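Local structure of endonuclease 2 (Arabidopsis thaliana, 4CXP) at residues S55-I60 / A86-N91; Y68-D73 / C205-A210. The protein cleaves RNA and single-stranded DNA, and less readily double-stranded DNA, endonucleolytically to products with 5'-phosphates, using three divalent metal ions. One frame throughout, in Å; residues are numbered along the deposited sequence. Where two conformers were deposited one is given.

Interaction 1: residues S55-I60 / A86-N91; sequences SPLHYI and AGAIYN. With ZN (zinc ion), chain E; NAG (2-acetamido-2-deoxy-beta-D-glucopyranose), chain B.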
loop_
_atom_site.group_PDB
_atom_site.type_symbol
_atom_site.label_atom_id
_atom_site.label_comp_id
_atom_site.label_asym_id
_atom_site.label_seq_id
_atom_site.Cartn_x
_atom_site.Cartn_y
_atom_site.Cartn_z
ATOM N N SER A 55 7.323 7.085 -11.660
ATOM C CA SER A 55 7.973 5.909 -11.085
ATOM C C SER A 55 8.436 6.131 -9.630
ATOM O O SER A 55 8.179 5.284 -8.785
ATOM C CB SER A 55 9.084 5.386 -12.016
ATOM O OG SER A 55 8.568 4.466 -12.984
ATOM N N PRO A 56 9.051 7.285 -9.308
ATOM C CA PRO A 56 9.503 7.502 -7.912
ATOM C C PRO A 56 8.357 7.718 -6.923
ATOM O O PRO A 56 8.574 7.691 -5.711
ATOM C CB PRO A 56 10.381 8.753 -8.003
ATOM C CG PRO A 56 10.851 8.725 -9.438
ATOM C CD PRO A 56 9.626 8.306 -10.205
ATOM N N LEU A 57 7.142 7.921 -7.430
ATOM C CA LEU A 57 5.993 8.189 -6.587
ATOM C C LEU A 57 5.456 6.956 -5.888
ATOM O O LEU A 57 4.536 7.077 -5.084
ATOM C CB LEU A 57 4.876 8.844 -7.417
ATOM C CG LEU A 57 5.262 10.139 -8.138
ATOM C CD1 LEU A 57 4.037 10.699 -8.843
ATOM C CD2 LEU A 57 5.892 11.186 -7.226
ATOM N N HIS A 58 6.010 5.772 -6.170
ATOM C CA HIS A 58 5.524 4.544 -5.540
ATOM C C HIS A 58 6.186 4.251 -4.204
ATOM O O HIS A 58 5.730 3.355 -3.491
ATOM C CB HIS A 58 5.723 3.343 -6.467
ATOM C CG HIS A 58 4.878 3.410 -7.695
ATOM N ND1 HIS A 58 3.869 2.519 -7.954
ATOM C CD2 HIS A 58 4.872 4.316 -8.703
ATOM C CE1 HIS A 58 3.280 2.876 -9.085
ATOM N NE2 HIS A 58 3.868 3.963 -9.560
ATOM N N TYR A 59 7.252 4.965 -3.835
ATOM C CA TYR A 59 8.026 4.581 -2.667
ATOM C C TYR A 59 8.666 5.798 -2.019
ATOM O O TYR A 59 8.547 6.932 -2.504
ATOM C CB TYR A 59 9.071 3.500 -3.059
ATOM C CG TYR A 59 10.006 3.981 -4.142
ATOM C CD1 TYR A 59 11.121 4.772 -3.845
ATOM C CD2 TYR A 59 9.760 3.688 -5.474
ATOM C CE1 TYR A 59 11.951 5.234 -4.854
ATOM C CE2 TYR A 59 10.584 4.159 -6.472
ATOM C CZ TYR A 59 11.681 4.929 -6.162
ATOM O OH TYR A 59 12.489 5.397 -7.173
ATOM N N ILE A 60 9.352 5.534 -0.902
ATOM C CA ILE A 60 10.202 6.487 -0.192
ATOM C C ILE A 60 11.513 5.771 0.089
ATOM O O ILE A 60 11.507 4.665 0.623
ATOM C CB ILE A 60 9.594 6.942 1.143
ATOM C CG1 ILE A 60 8.307 7.711 0.908
ATOM C CG2 ILE A 60 10.575 7.791 1.909
ATOM C CD1 ILE A 60 7.413 7.859 2.109
ATOM N N ALA A 86 4.463 9.634 -0.308
ATOM C CA ALA A 86 3.749 10.573 0.564
ATOM C C ALA A 86 3.351 11.846 -0.190
ATOM O O ALA A 86 2.222 12.317 -0.092
ATOM C CB ALA A 86 4.565 10.921 1.810
ATOM N N GLY A 87 4.299 12.430 -0.914
ATOM C CA GLY A 87 4.023 13.610 -1.710
ATOM C C GLY A 87 2.966 13.366 -2.774
ATOM O O GLY A 87 2.132 14.231 -3.039
ATOM N N ALA A 88 2.973 12.179 -3.365
ATOM C CA ALA A 88 1.963 11.819 -4.354
ATOM C C ALA A 88 0.582 11.742 -3.711
ATOM O O ALA A 88 -0.402 12.202 -4.283
ATOM C CB ALA A 88 2.314 10.514 -5.025
ATOM N N ILE A 89 0.498 11.159 -2.518
ATOM C CA ILE A 89 -0.795 11.096 -1.847
ATOM C C ILE A 89 -1.319 12.510 -1.567
ATOM O O ILE A 89 -2.478 12.786 -1.814
ATOM C CB ILE A 89 -0.721 10.223 -0.592
ATOM C CG1 ILE A 89 -0.580 8.749 -1.004
ATOM C CG2 ILE A 89 -1.934 10.416 0.305
ATOM C CD1 ILE A 89 -0.171 7.822 0.123
ATOM N N TYR A 90 -0.472 13.402 -1.072
ATOM C CA TYR A 90 -0.919 14.776 -0.883
ATOM C C TYR A 90 -1.414 15.389 -2.193
ATOM O O TYR A 90 -2.458 16.042 -2.222
ATOM C CB TYR A 90 0.199 15.628 -0.307
ATOM C CG TYR A 90 0.539 15.400 1.160
ATOM C CD1 TYR A 90 -0.424 15.468 2.154
ATOM C CD2 TYR A 90 1.850 15.169 1.541
ATOM C CE1 TYR A 90 -0.078 15.338 3.488
ATOM C CE2 TYR A 90 2.203 15.025 2.870
ATOM C CZ TYR A 90 1.236 15.117 3.847
ATOM O OH TYR A 90 1.575 14.978 5.184
ATOM N N ASN A 91 -0.671 15.171 -3.269
ATOM C CA ASN A 91 -1.007 15.746 -4.578
ATOM C C ASN A 91 -2.362 15.302 -5.068
ATOM O O ASN A 91 -3.224 16.125 -5.412
ATOM C CB ASN A 91 0.032 15.272 -5.560
ATOM C CG ASN A 91 -0.052 15.869 -6.928
ATOM O OD1 ASN A 91 -0.576 16.966 -7.153
ATOM N ND2 ASN A 91 0.504 15.119 -7.877
HETATM ZN ZN ZN E . 3.272 0.593 -7.090
HETATM C C1 NAG B . 0.748 15.552 -9.240
HETATM C C2 NAG B . 2.200 15.064 -9.525
HETATM C C3 NAG B . 2.674 15.660 -10.844
HETATM C C4 NAG B . 1.664 15.333 -11.944
HETATM C C5 NAG B . 0.231 15.642 -11.506
HETATM C C6 NAG B . -0.800 15.078 -12.464
HETATM C C7 NAG B . 3.368 14.601 -7.406
HETATM C C8 NAG B . 4.371 15.057 -6.401
HETATM N N2 NAG B . 3.161 15.383 -8.471
HETATM O O3 NAG B . 3.993 15.186 -11.146
HETATM O O4 NAG B . 1.853 16.107 -13.113
HETATM O O5 NAG B . -0.091 15.104 -10.238
HETATM O O6 NAG B . -0.589 13.686 -12.604
HETATM O O7 NAG B . 2.743 13.543 -7.247
#
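Leu57 sets its CG anti to its own carbonyl carbon and beside the backbone N (chi1 -57°), which places CD1 next to the sugar O7 while CB meets helix 85-96 from the side; Ile60 holds CG1 in the same sense (chi1 -64°) and extends it (chi2 163°) until CD1 reaches that helix. The two residues meet alanines two residues apart: Leu57 CB lies 3.9 Å from Ala88 CB, and Ile60 CD1 lies 4.2 Å from Ala86 CB. No hydrogen bond crosses, and the contact is wholly apolar and buried. Alanine suits both helix positions because its short side chain lets the backbones come close, the CA atoms of Leu57 and Ala88 being 5.9 Å apart. Phe121 of helix 111-124 packs on both Leu57 and Ala88. This is the S1/P1 nuclease fold, in which largely helical scaffolding carries a three-metal centre, and the 3-10 segment 55-58 brings one ligand to it. His58, whose CB points away from helix 85-96, gives ND1 to a zinc ion at 2.2 Å; Asp45, His120 and Asp124 bind the same metal. On the outer flank, Asn91 carries an N-linked glycan, its ND2 bonded covalently to C1 of the N-acetylglucosamine. The acetamido group of the sugar reaches back to the protein: its O7 comes 3.5 Å from Leu57 CD1 and also 3.5 Å from Ala88 CA. Arg83, Tyr92 and Gln95 hydrogen-bond the same sugar.

Interaction 2: residues Y68-D73 / C205-A210; sequences YQYNRD and CPDIYA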
loop_
_atom_site.group_PDB
_atom_site.type_symbol
_atom_site.label_atom_id
_atom_site.label_comp_id
_atom_site.label_asym_id
_atom_site.label_seq_id
_atom_site.Cartn_x
_atom_site.Cartn_y
_atom_site.Cartn_z
ATOM N N TYR A 68 11.582 8.061 9.430
ATOM C CA TYR A 68 11.119 8.746 8.239
ATOM C C TYR A 68 10.752 10.174 8.622
ATOM O O TYR A 68 10.083 10.395 9.623
ATOM C CB TYR A 68 9.884 8.064 7.646
ATOM C CG TYR A 68 9.136 8.950 6.687
ATOM C CD1 TYR A 68 9.623 9.196 5.413
ATOM C CD2 TYR A 68 7.970 9.598 7.070
ATOM C CE1 TYR A 68 8.972 10.059 4.544
ATOM C CE2 TYR A 68 7.305 10.446 6.208
ATOM C CZ TYR A 68 7.801 10.675 4.943
ATOM O OH TYR A 68 7.131 11.500 4.056
ATOM N N GLN A 69 11.199 11.124 7.811
ATOM C CA GLN A 69 10.777 12.515 7.915
ATOM C C GLN A 69 10.534 13.043 6.512
ATOM O O GLN A 69 11.391 12.900 5.641
ATOM C CB GLN A 69 11.832 13.387 8.608
ATOM C CG GLN A 69 12.149 12.965 10.029
ATOM C CD GLN A 69 13.178 13.835 10.714
ATOM O OE1 GLN A 69 13.134 14.026 11.938
ATOM N NE2 GLN A 69 14.116 14.350 9.945
ATOM N N TYR A 70 9.376 13.662 6.294
ATOM C CA TYR A 70 9.019 14.164 4.968
ATOM C C TYR A 70 10.092 15.082 4.393
ATOM O O TYR A 70 10.547 14.909 3.264
ATOM C CB TYR A 70 7.679 14.891 5.018
ATOM C CG TYR A 70 7.187 15.382 3.672
ATOM C CD1 TYR A 70 7.620 16.591 3.143
ATOM C CD2 TYR A 70 6.291 14.634 2.931
ATOM C CE1 TYR A 70 7.178 17.032 1.906
ATOM C CE2 TYR A 70 5.842 15.070 1.702
ATOM C CZ TYR A 70 6.288 16.256 1.192
ATOM O OH TYR A 70 5.829 16.696 -0.037
ATOM N N ASN A 71 10.489 16.092 5.144
ATOM C CA ASN A 71 11.414 17.051 4.554
ATOM C C ASN A 71 12.756 16.422 4.197
ATOM O O ASN A 71 13.353 16.784 3.182
ATOM C CB ASN A 71 11.574 18.295 5.433
ATOM C CG ASN A 71 10.316 19.142 5.464
ATOM O OD1 ASN A 71 9.562 19.205 4.490
ATOM N ND2 ASN A 71 10.101 19.827 6.577
ATOM N N ARG A 72 13.211 15.461 4.991
ATOM C CA ARG A 72 14.493 14.815 4.735
ATOM C C ARG A 72 14.377 13.811 3.576
ATOM O O ARG A 72 15.271 13.721 2.743
ATOM C CB ARG A 72 14.915 14.029 5.983
ATOM C CG ARG A 72 16.355 13.542 5.953
ATOM C CD ARG A 72 16.670 12.693 7.172
ATOM N NE ARG A 72 15.850 11.491 7.190
ATOM C CZ ARG A 72 15.601 10.739 8.261
ATOM N NH1 ARG A 72 16.113 11.018 9.454
ATOM N NH2 ARG A 72 14.806 9.688 8.128
ATOM N N ASP A 73 13.296 13.039 3.545
ATOM C CA ASP A 73 13.225 11.831 2.721
ATOM C C ASP A 73 12.314 11.926 1.515
ATOM O O ASP A 73 12.463 11.120 0.581
ATOM C CB ASP A 73 12.782 10.635 3.575
ATOM C CG ASP A 73 13.665 10.390 4.775
ATOM O OD1 ASP A 73 14.888 10.590 4.683
ATOM O OD2 ASP A 73 13.141 9.973 5.816
ATOM N N CYS A 205 -3.084 11.829 5.752
ATOM C CA CYS A 205 -2.001 11.752 6.729
ATOM C C CYS A 205 -0.891 10.751 6.344
ATOM O O CYS A 205 -0.530 9.894 7.158
ATOM C CB CYS A 205 -2.593 11.331 8.088
ATOM S SG CYS A 205 -3.361 12.677 9.023
ATOM N N PRO A 206 -0.361 10.812 5.121
ATOM C CA PRO A 206 0.570 9.784 4.697
ATOM C C PRO A 206 1.824 9.661 5.541
ATOM O O PRO A 206 2.412 8.574 5.588
ATOM C CB PRO A 206 0.928 10.214 3.273
ATOM C CG PRO A 206 0.705 11.696 3.266
ATOM C CD PRO A 206 -0.534 11.855 4.094
ATOM N N ASP A 207 2.291 10.741 6.157
ATOM C CA ASP A 207 3.534 10.658 6.903
ATOM C C ASP A 207 3.404 9.727 8.111
ATOM O O ASP A 207 4.378 9.086 8.524
ATOM C CB ASP A 207 4.018 12.053 7.294
ATOM C CG ASP A 207 4.342 12.922 6.072
ATOM O OD1 ASP A 207 4.766 12.378 5.036
ATOM O OD2 ASP A 207 4.133 14.153 6.123
ATOM N N ILE A 208 2.206 9.644 8.681
ATOM C CA ILE A 208 1.927 8.716 9.771
ATOM C C ILE A 208 2.184 7.281 9.297
ATOM O O ILE A 208 2.795 6.456 9.982
ATOM C CB ILE A 208 0.444 8.875 10.238
ATOM C CG1 ILE A 208 0.189 10.291 10.777
ATOM C CG2 ILE A 208 0.071 7.811 11.263
ATOM C CD1 ILE A 208 1.065 10.697 11.939
ATOM N N TYR A 209 1.672 6.980 8.114
ATOM C CA TYR A 209 1.693 5.641 7.578
ATOM C C TYR A 209 3.101 5.233 7.179
ATOM O O TYR A 209 3.532 4.099 7.401
ATOM C CB TYR A 209 0.731 5.500 6.394
ATOM C CG TYR A 209 -0.617 6.181 6.583
ATOM C CD1 TYR A 209 -1.175 6.370 7.841
ATOM C CD2 TYR A 209 -1.325 6.641 5.499
ATOM C CE1 TYR A 209 -2.372 7.028 8.022
ATOM C CE2 TYR A 209 -2.549 7.292 5.662
ATOM C CZ TYR A 209 -3.060 7.469 6.931
ATOM O OH TYR A 209 -4.273 8.108 7.112
ATOM N N ALA A 210 3.839 6.178 6.608
ATOM C CA ALA A 210 5.217 5.936 6.246
ATOM C C ALA A 210 6.101 5.692 7.452
ATOM O O ALA A 210 6.962 4.828 7.441
ATOM C CB ALA A 210 5.756 7.085 5.403
#
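A tyrosine-carboxylate hydrogen bond from Tyr68 to Asp207, beside a CH-pi contact of Tyr68 with Ala210, joins the loop leading into the short helix 70-73 to the N-terminal turns of helix 206-221, in a partly buried seam of the helical fold. Tyr68 carries both. Its CG lies anti to the backbone N (chi1 163°), which sends the ring across to the helix, where Ala210 CB sits over one face, 3.9 Å from the ring centroid and 17° off the normal. A methyl group suits this place, being small enough to let the ring lie close to the helix. At the far end of the ring, Tyr68 OH donates to Asp207 OD1 at 2.7 Å, meeting the carboxylate from 41° out of its plane. Tyr70 adds an edge: its CD2 lies 3.4 Å from Asp207 OD1. Tyr90 OH of helix 85-96 probably hydrogen-bonds Asp207 OD2, and Ile60 of strand 60-62 touches both Tyr68 and Ala210. A phenylalanine in place of Tyr68 would probably leave Asp207 OD1 without its hydroxyl mate. Within segment 68-73, Asp73 steadies the helix start: its OD2 accepts from Gln69 N at the N-cap position (3.0 Å), while Arg72 grips the carboxylate side-on, NE to OD1 at 2.8 Å and NH2 to OD2. By similarity, residues 68-72 belong to the substrate-binding site. With one tyrosine hydroxyl on OD1 and probably a second on OD2, Asp207 is likely to be fixed in rotation, and its charge is probably eased by these neutral groups near the helix N-terminus.

In the fold
Helix 85-96 belongs to interaction 1 and borders interaction 2. In interaction 1 it packs on the metal-binding 55-60 segment through alanine methyls, and the four touching residues are all buried and apolar; in interaction 2, only partly buried, polar groups join the packing. The centres lie 10 Å apart, and the contacts meet directly: Ala86 CB packs 3.5 Å from Tyr68 OH, and Tyr90 CZ lies 3.5 Å from Pro206 CG. The segments alternate along the chain. Helix 206-221, distant in sequence, closes on the region that 55-60 and 86-91 form. The zinc ion and the glycan both belong to interaction 1.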